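Local atomic coordinates of LPXTG-motif cell wall anchor domain protein (Mobiluncus mulieris, PDB entry 5U5O), a protein that probably serves as a cell-wall-anchored adhesin of the bacterial surface, with this chain holding two Ig-like domains from its very long polypeptide. Residues Val267-Thr272 / Ala280-Thr285; Val201-Val206 / Lys217-Ile222. All coordinates share one frame; numbering follows the deposited sequence.

In the fold
Both contacts lie in the second of the two domains, where two beta-sheets pack face to face. Strand 150-178 runs between the strands of 217-222 and 280-285 in one sheet; 267-272 and 201-206 belong to the other. The contact centres are about 11 Å apart, and they meet where CG2 of Ile-269 in contact 1 lies 3.8 Å from CG2 of Ile-222 in contact 2. The disulfide Cys-200–Cys-228 is a common neighbour: Ile-222 touches Cys-200 and Ile-269 touches Cys-228. Asp-226 is shared as well, its backbone bonding to Ile-269 and its carboxylate to the turn of 201-206. Contact 1 is the more buried of the two.

Contact 1. Residues Val267-Thr272 / Ala280-Thr285; sequences VKIGGT and ANVEVT
The carbonyl oxygen of Ala-280 comes within 3.4 Å of the CG2 methyl of Ile-269, a van der Waals touch and not a bond. Backbone hydrogen bonds join Ala-280 and Val-282 to Ser-170 of strand 150-178, while Ile-269 bonds to Gly-225 and Asp-226, and Val-267 to Cys-228. The two segments therefore belong to different sheets, and what passes between them is carried by side chains and close backbone atoms.

Val-282 makes most of the contact on its side. With CG1 anti to the backbone N (chi1 172°), its two methyls part company: CG1 reaches CG2 of Val-267 at 3.9 Å, and CG2 packs 3.8 Å from CD1 of Ile-269. The two valines slide past each other in opposite directions, whereas the isoleucine chain cuts slantwise across Val-282. The same CG2 of Val-282 also rests 3.7 Å from the carbonyl O of Lys-268.

This is the interior of a beta-sandwich, in keeping with the Ig-like character of the protein. The strand portions 267-269 and 281-285 run roughly antiparallel at 155°, approaching to 7.7 Å, a gap that branched aliphatic residues fill well. The two branches of Ile-269 divide the work: CD1 meets Val-282, and CG2 meets O of Ala-280. Within its own sheet Val-282 also touches Leu-171 of strand 150-178, and Cys-228, half of the disulfide with Cys-200, lies against both Val-267 and Ile-269.

Beyond the strand the backbones come closer. CA of Gly-270 sits 4.2 Å from CA of Ala-280, a spacing suited to a residue without a side chain facing one with a single methyl; the positive phi of Gly-270 (81°) also suits glycine. Strand 281-291 is further held on strand 150-178 by a hydrogen bond between OD1 of Asn-281 and OG of Ser-170.

Contact 2. Residues Val201-Val206 / Lys217-Ile222; sequences VQKGSV and KTVEGI
Lys-203 lies stretched over the backbone of Glu-220 and Gly-221, reaching from a turn in one sheet of the domain's beta-sandwich to a strand in the other. Each end of this bridge is marked by a G1 beta bulge: Gly-204 and Ser-205 together face Cys-200, and Gly-221 and Ile-222 together face Gly-169. Both bulges place a glycine at positive phi, where a residue without CB is at ease.

The lysine supplies about half of the 151 Å² buried here. Its CG stands anti to the backbone N (chi1 -161°), and every later torsion is also close to 180°, giving a straight rod long enough to span the gap. The rod runs alongside the carbonyl oxygen of Gly-221, with CD and CE of Lys-203 each 3.4 Å from O of Gly-221, and CD of Lys-203 lies 4.3 Å from CA of Ile-222. Gly-221, with no side chain, lets the rod lie close to its carbonyl.

At the far end the ammonium group donates a short hydrogen bond, NZ of Lys-203 to O of Glu-220 at 2.7 Å. The C=O...NZ angle of 162° brings the nitrogen in almost head-on to the carbonyl. Glu-220 takes part through its main chain, for its CB points away from 201-206. The positive charge thus meets a carbonyl dipole, which probably helps to offset it.

The turn that launches the lysine is held by Asp-226, whose OD1 accepts from the backbone N of Gln-202 and whose OD2 accepts from the N of Lys-203; a short-chained carboxylate can serve both at once. A weak bond from N of Gly-204 to O of Val-201 also spans this turn. Beyond the ammonium group, CG1 of Val-219 approaches NZ of Lys-203 to 4.3 Å.

Contact 1. Residues Val267-Thr272 / Ala280-Thr285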
ATOM      1  N   VAL A 267       7.057   5.621 -20.729  1.00 11.87           N
ATOM      2  CA  VAL A 267       7.740   4.469 -20.157  1.00 12.61           C
ATOM      3  C   VAL A 267       6.918   3.957 -18.971  1.00 12.20           C
ATOM      4  O   VAL A 267       6.270   4.758 -18.268  1.00 13.41           O
ATOM      5  CB  VAL A 267       9.195   4.839 -19.777  1.00 13.36           C
ATOM      6  CG1 VAL A 267       9.247   5.905 -18.692  1.00 13.12           C
ATOM      7  CG2 VAL A 267      10.018   3.621 -19.416  1.00 15.15           C
ATOM      8  N   LYS A 268       6.913   2.655 -18.750  1.00 13.12           N
ATOM      9  CA  LYS A 268       6.241   2.035 -17.615  1.00 13.30           C
ATOM     10  C   LYS A 268       7.263   1.899 -16.509  1.00 12.97           C
ATOM     11  O   LYS A 268       8.436   1.540 -16.774  1.00 15.49           O
ATOM     12  CB  LYS A 268       5.724   0.648 -17.978  1.00 15.73           C
ATOM     13  CG  LYS A 268       4.697   0.604 -19.107  1.00 20.26           C
ATOM     14  CD  LYS A 268       3.370   1.256 -18.765  1.00 22.25           C
ATOM     15  CE  LYS A 268       2.632   0.575 -17.613  1.00 24.98           C
ATOM     16  NZ  LYS A 268       2.373  -0.883 -17.811  1.00 25.95           N
ATOM     17  N   ILE A 269       6.804   2.169 -15.280  1.00 13.87           N
ATOM     18  CA  ILE A 269       7.660   2.079 -14.122  1.00 14.81           C
ATOM     19  C   ILE A 269       7.150   0.913 -13.273  1.00 17.46           C
ATOM     20  O   ILE A 269       6.226   1.072 -12.471  1.00 21.35           O
ATOM     21  CB  ILE A 269       7.613   3.405 -13.312  1.00 16.02           C
ATOM     22  CG1 ILE A 269       7.878   4.625 -14.201  1.00 14.78           C
ATOM     23  CG2 ILE A 269       8.599   3.361 -12.146  1.00 16.83           C
ATOM     24  CD1 ILE A 269       9.233   4.667 -14.876  1.00 14.00           C
ATOM     25  N   GLY A 270       7.743  -0.266 -13.487  1.00 19.42           N
ATOM     26  CA  GLY A 270       7.350  -1.486 -12.769  1.00 20.27           C
ATOM     27  C   GLY A 270       6.117  -2.128 -13.367  1.00 20.84           C
ATOM     28  O   GLY A 270       5.571  -1.642 -14.357  1.00 22.61           O
ATOM     29  N   GLY A 271       5.688  -3.229 -12.753  1.00 23.32           N
ATOM     30  CA  GLY A 271       4.455  -3.934 -13.122  1.00 23.82           C
ATOM     31  C   GLY A 271       3.345  -3.761 -12.104  1.00 26.49           C
ATOM     32  O   GLY A 271       3.592  -3.379 -10.956  1.00 32.20           O
ATOM     33  N   THR A 272       2.120  -4.068 -12.532  1.00 28.56           N
ATOM     34  CA  THR A 272       0.903  -3.851 -11.734  1.00 35.01           C
ATOM     35  C   THR A 272       0.793  -4.780 -10.522  1.00 31.28           C
ATOM     36  O   THR A 272       1.712  -5.526 -10.197  1.00 42.20           O
ATOM     37  CB  THR A 272      -0.365  -4.040 -12.601  1.00 37.71           C
ATOM     38  OG1 THR A 272      -0.213  -3.332 -13.838  1.00 40.68           O
ATOM     39  CG2 THR A 272      -1.603  -3.517 -11.889  1.00 42.07           C
ATOM     40  N   ALA A 280      11.659  -1.837 -11.808  1.00 20.73           N
ATOM     41  CA  ALA A 280      11.035  -0.759 -10.993  1.00 19.52           C
ATOM     42  C   ALA A 280      11.826   0.568 -10.949  1.00 19.71           C
ATOM     43  O   ALA A 280      11.200   1.629 -10.915  1.00 19.40           O
ATOM     44  CB  ALA A 280      10.754  -1.242  -9.575  1.00 18.30           C
ATOM     45  N   ASN A 281      13.167   0.509 -10.920  1.00 18.43           N
ATOM     46  CA  ASN A 281      14.015   1.717 -10.963  1.00 16.43           C
ATOM     47  C   ASN A 281      14.564   1.892 -12.357  1.00 15.46           C
ATOM     48  O   ASN A 281      15.549   1.248 -12.756  1.00 17.44           O
ATOM     49  CB  ASN A 281      15.116   1.654  -9.920  1.00 17.81           C
ATOM     50  CG  ASN A 281      14.546   1.561  -8.507  1.00 22.51           C
ATOM     51  OD1 ASN A 281      13.801   2.443  -8.065  1.00 21.91           O
ATOM     52  ND2 ASN A 281      14.852   0.482  -7.811  1.00 26.02           N
ATOM     53  N   VAL A 282      13.836   2.652 -13.149  1.00 13.64           N
ATOM     54  CA  VAL A 282      14.067   2.789 -14.573  1.00 13.04           C
ATOM     55  C   VAL A 282      15.046   3.929 -14.798  1.00 12.14           C
ATOM     56  O   VAL A 282      14.972   4.956 -14.085  1.00 14.39           O
ATOM     57  CB  VAL A 282      12.712   3.048 -15.278  1.00 12.66           C
ATOM     58  CG1 VAL A 282      12.890   3.407 -16.742  1.00 12.99           C
ATOM     59  CG2 VAL A 282      11.772   1.865 -15.097  1.00 12.33           C
ATOM     60  N   GLU A 283      15.940   3.761 -15.791  1.00 12.38           N
ATOM     61  CA  GLU A 283      16.879   4.810 -16.144  0.50 12.71           C
ATOM     62  C   GLU A 283      16.794   5.099 -17.642  1.00 11.98           C
ATOM     63  O   GLU A 283      17.086   4.201 -18.461  1.00 13.81           O
ATOM     64  CB  GLU A 283      18.300   4.415 -15.760  0.50 14.46           C
ATOM     65  CG  GLU A 283      18.466   3.980 -14.312  0.50 17.15           C
ATOM     66  CD  GLU A 283      19.791   3.299 -14.074  0.50 22.28           C
ATOM     67  OE1 GLU A 283      20.830   3.991 -14.081  0.50 25.74           O
ATOM     68  OE2 GLU A 283      19.794   2.065 -13.896  0.50 25.88           O
ATOM     69  N   VAL A 284      16.401   6.310 -18.002  1.00 12.10           N
ATOM     70  CA  VAL A 284      16.242   6.724 -19.394  1.00 11.75           C
ATOM     71  C   VAL A 284      17.293   7.750 -19.736  1.00 11.63           C
ATOM     72  O   VAL A 284      17.666   8.596 -18.906  1.00 13.00           O
ATOM     73  CB  VAL A 284      14.817   7.302 -19.608  1.00 11.83           C
ATOM     74  CG1 VAL A 284      14.662   7.963 -20.972  1.00 11.52           C
ATOM     75  CG2 VAL A 284      13.759   6.227 -19.438  1.00 11.84           C
ATOM     76  N   THR A 285      17.824   7.684 -20.965  1.00 11.82           N
ATOM     77  CA  THR A 285      18.668   8.732 -21.492  1.00 11.89           C
ATOM     78  C   THR A 285      17.958   9.388 -22.655  1.00 11.89           C
ATOM     79  O   THR A 285      17.436   8.677 -23.534  1.00 13.53           O
ATOM     80  CB  THR A 285      20.029   8.149 -21.920  1.00 13.18           C
ATOM     81  OG1 THR A 285      20.688   7.639 -20.761  1.00 15.52           O
ATOM     82  CG2 THR A 285      20.928   9.209 -22.572  1.00 12.59           C
TER

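Contact 2. Residues Val201-Val206 / Lys217-Ile222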
ATOM      1  N   VAL A 201       1.032   9.178 -14.202  0.80 13.31           N
ATOM      2  CA  VAL A 201      -0.429   9.317 -14.208  0.80 15.26           C
ATOM      3  C   VAL A 201      -1.074   8.842 -12.900  0.80 15.10           C
ATOM      4  O   VAL A 201      -1.855   9.588 -12.303  0.80 17.46           O
ATOM      5  CB  VAL A 201      -1.116   8.725 -15.468  0.80 18.11           C
ATOM      6  CG1 VAL A 201      -1.037   7.215 -15.506  0.80 19.07           C
ATOM      7  CG2 VAL A 201      -2.579   9.170 -15.557  0.80 18.40           C
ATOM      8  N   GLN A 202      -0.718   7.662 -12.395  1.00 15.15           N
ATOM      9  CA  GLN A 202      -1.274   7.143 -11.113  1.00 16.34           C
ATOM     10  C   GLN A 202      -0.698   7.905  -9.930  1.00 14.87           C
ATOM     11  O   GLN A 202      -1.439   8.197  -8.972  1.00 16.74           O
ATOM     12  CB  GLN A 202      -1.010   5.637 -10.969  1.00 17.79           C
ATOM     13  CG  GLN A 202      -1.596   4.791 -12.101  1.00 21.84           C
ATOM     14  CD  GLN A 202      -3.111   4.819 -12.125  1.00 21.65           C
ATOM     15  OE1 GLN A 202      -3.736   5.069 -11.101  1.00 28.98           O
ATOM     16  NE2 GLN A 202      -3.697   4.566 -13.280  1.00 20.41           N
ATOM     17  N   LYS A 203       0.573   8.270  -9.948  1.00 13.57           N
ATOM     18  CA  LYS A 203       1.134   9.139  -8.905  1.00 14.44           C
ATOM     19  C   LYS A 203       0.420  10.490  -8.868  1.00 14.77           C
ATOM     20  O   LYS A 203       0.252  11.086  -7.796  1.00 16.78           O
ATOM     21  CB  LYS A 203       2.645   9.371  -9.103  1.00 14.35           C
ATOM     22  CG  LYS A 203       3.315   9.869  -7.823  1.00 15.18           C
ATOM     23  CD  LYS A 203       4.790  10.206  -7.969  1.00 15.68           C
ATOM     24  CE  LYS A 203       5.302  10.847  -6.684  1.00 17.34           C
ATOM     25  NZ  LYS A 203       6.741  11.187  -6.713  1.00 18.10           N
ATOM     26  N   GLY A 204      -0.043  10.958 -10.019  1.00 13.62           N
ATOM     27  CA  GLY A 204      -0.628  12.267 -10.149  1.00 13.47           C
ATOM     28  C   GLY A 204       0.378  13.382 -10.059  1.00 13.73           C
ATOM     29  O   GLY A 204       0.043  14.463  -9.592  1.00 16.94           O
ATOM     30  N   SER A 205       1.601  13.136 -10.546  1.00 14.91           N
ATOM     31  CA  SER A 205       2.701  14.064 -10.345  1.00 14.13           C
ATOM     32  C   SER A 205       3.070  14.779 -11.629  1.00 14.35           C
ATOM     33  O   SER A 205       2.904  14.215 -12.734  1.00 15.65           O
ATOM     34  CB  SER A 205       3.919  13.335  -9.800  1.00 14.54           C
ATOM     35  OG  SER A 205       4.292  12.272 -10.661  1.00 15.08           O
ATOM     36  N   VAL A 206       3.604  15.984 -11.462  1.00 14.44           N
ATOM     37  CA  VAL A 206       4.209  16.789 -12.521  1.00 13.13           C
ATOM     38  C   VAL A 206       5.500  17.349 -11.956  1.00 13.60           C
ATOM     39  O   VAL A 206       5.470  18.130 -10.984  1.00 18.01           O
ATOM     40  CB  VAL A 206       3.292  17.942 -12.989  1.00 14.42           C
ATOM     41  CG1 VAL A 206       3.939  18.711 -14.138  1.00 14.46           C
ATOM     42  CG2 VAL A 206       1.943  17.391 -13.435  1.00 16.08           C
ATOM     43  N   LYS A 217      18.444  13.605 -13.291  1.00 12.91           N
ATOM     44  CA  LYS A 217      17.416  13.908 -12.295  1.00 13.86           C
ATOM     45  C   LYS A 217      16.665  12.620 -12.070  1.00 13.58           C
ATOM     46  O   LYS A 217      16.327  11.919 -13.025  1.00 14.75           O
ATOM     47  CB  LYS A 217      16.476  14.970 -12.872  1.00 16.84           C
ATOM     48  CG  LYS A 217      15.133  15.142 -12.185  1.00 22.86           C
ATOM     49  CD  LYS A 217      15.287  16.078 -11.038  1.00 27.99           C
ATOM     50  CE  LYS A 217      13.965  16.228 -10.316  1.00 30.29           C
ATOM     51  NZ  LYS A 217      14.225  16.801  -8.982  1.00 36.80           N
ATOM     52  N   THR A 218      16.362  12.320 -10.812  1.00 14.62           N
ATOM     53  CA  THR A 218      15.528  11.175 -10.476  1.00 14.29           C
ATOM     54  C   THR A 218      14.209  11.618  -9.829  1.00 14.50           C
ATOM     55  O   THR A 218      14.196  12.443  -8.890  1.00 19.61           O
ATOM     56  CB  THR A 218      16.271  10.209  -9.549  1.00 15.85           C
ATOM     57  OG1 THR A 218      17.471   9.781 -10.201  1.00 18.25           O
ATOM     58  CG2 THR A 218      15.452   8.982  -9.258  1.00 16.94           C
ATOM     59  N   VAL A 219      13.109  11.091 -10.340  1.00 13.94           N
ATOM     60  CA  VAL A 219      11.796  11.181  -9.715  1.00 14.21           C
ATOM     61  C   VAL A 219      11.568   9.893  -8.928  1.00 14.86           C
ATOM     62  O   VAL A 219      11.561   8.787  -9.497  1.00 16.50           O
ATOM     63  CB  VAL A 219      10.689  11.378 -10.763  1.00 14.23           C
ATOM     64  CG1 VAL A 219       9.303  11.356 -10.130  1.00 13.75           C
ATOM     65  CG2 VAL A 219      10.914  12.664 -11.543  1.00 15.36           C
ATOM     66  N   GLU A 220      11.398  10.047  -7.614  1.00 16.26           N
ATOM     67  CA  GLU A 220      11.212   8.923  -6.701  1.00 16.56           C
ATOM     68  C   GLU A 220       9.738   8.679  -6.408  1.00 15.97           C
ATOM     69  O   GLU A 220       8.877   9.491  -6.761  1.00 16.98           O
ATOM     70  CB  GLU A 220      11.914   9.221  -5.371  1.00 19.10           C
ATOM     71  CG  GLU A 220      13.396   9.579  -5.467  1.00 24.51           C
ATOM     72  CD  GLU A 220      14.317   8.379  -5.598  1.00 29.53           C
ATOM     73  OE1 GLU A 220      13.837   7.227  -5.567  1.00 33.12           O
ATOM     74  OE2 GLU A 220      15.545   8.593  -5.717  1.00 35.09           O
ATOM     75  N   GLY A 221       9.446   7.563  -5.744  1.00 16.38           N
ATOM     76  CA  GLY A 221       8.090   7.335  -5.214  1.00 16.31           C
ATOM     77  C   GLY A 221       7.006   7.122  -6.254  1.00 15.94           C
ATOM     78  O   GLY A 221       5.854   7.541  -6.075  1.00 17.92           O
ATOM     79  N   ILE A 222       7.380   6.466  -7.351  1.00 14.61           N
ATOM     80  CA  ILE A 222       6.440   6.208  -8.430  1.00 14.32           C
ATOM     81  C   ILE A 222       5.744   4.864  -8.153  1.00 15.94           C
ATOM     82  O   ILE A 222       6.431   3.845  -8.002  1.00 17.66           O
ATOM     83  CB  ILE A 222       7.136   6.190  -9.811  1.00 13.71           C
ATOM     84  CG1 ILE A 222       7.841   7.539 -10.032  1.00 13.01           C
ATOM     85  CG2 ILE A 222       6.091   5.943 -10.876  1.00 13.65           C
ATOM     86  CD1 ILE A 222       8.698   7.601 -11.294  1.00 12.16           C
TER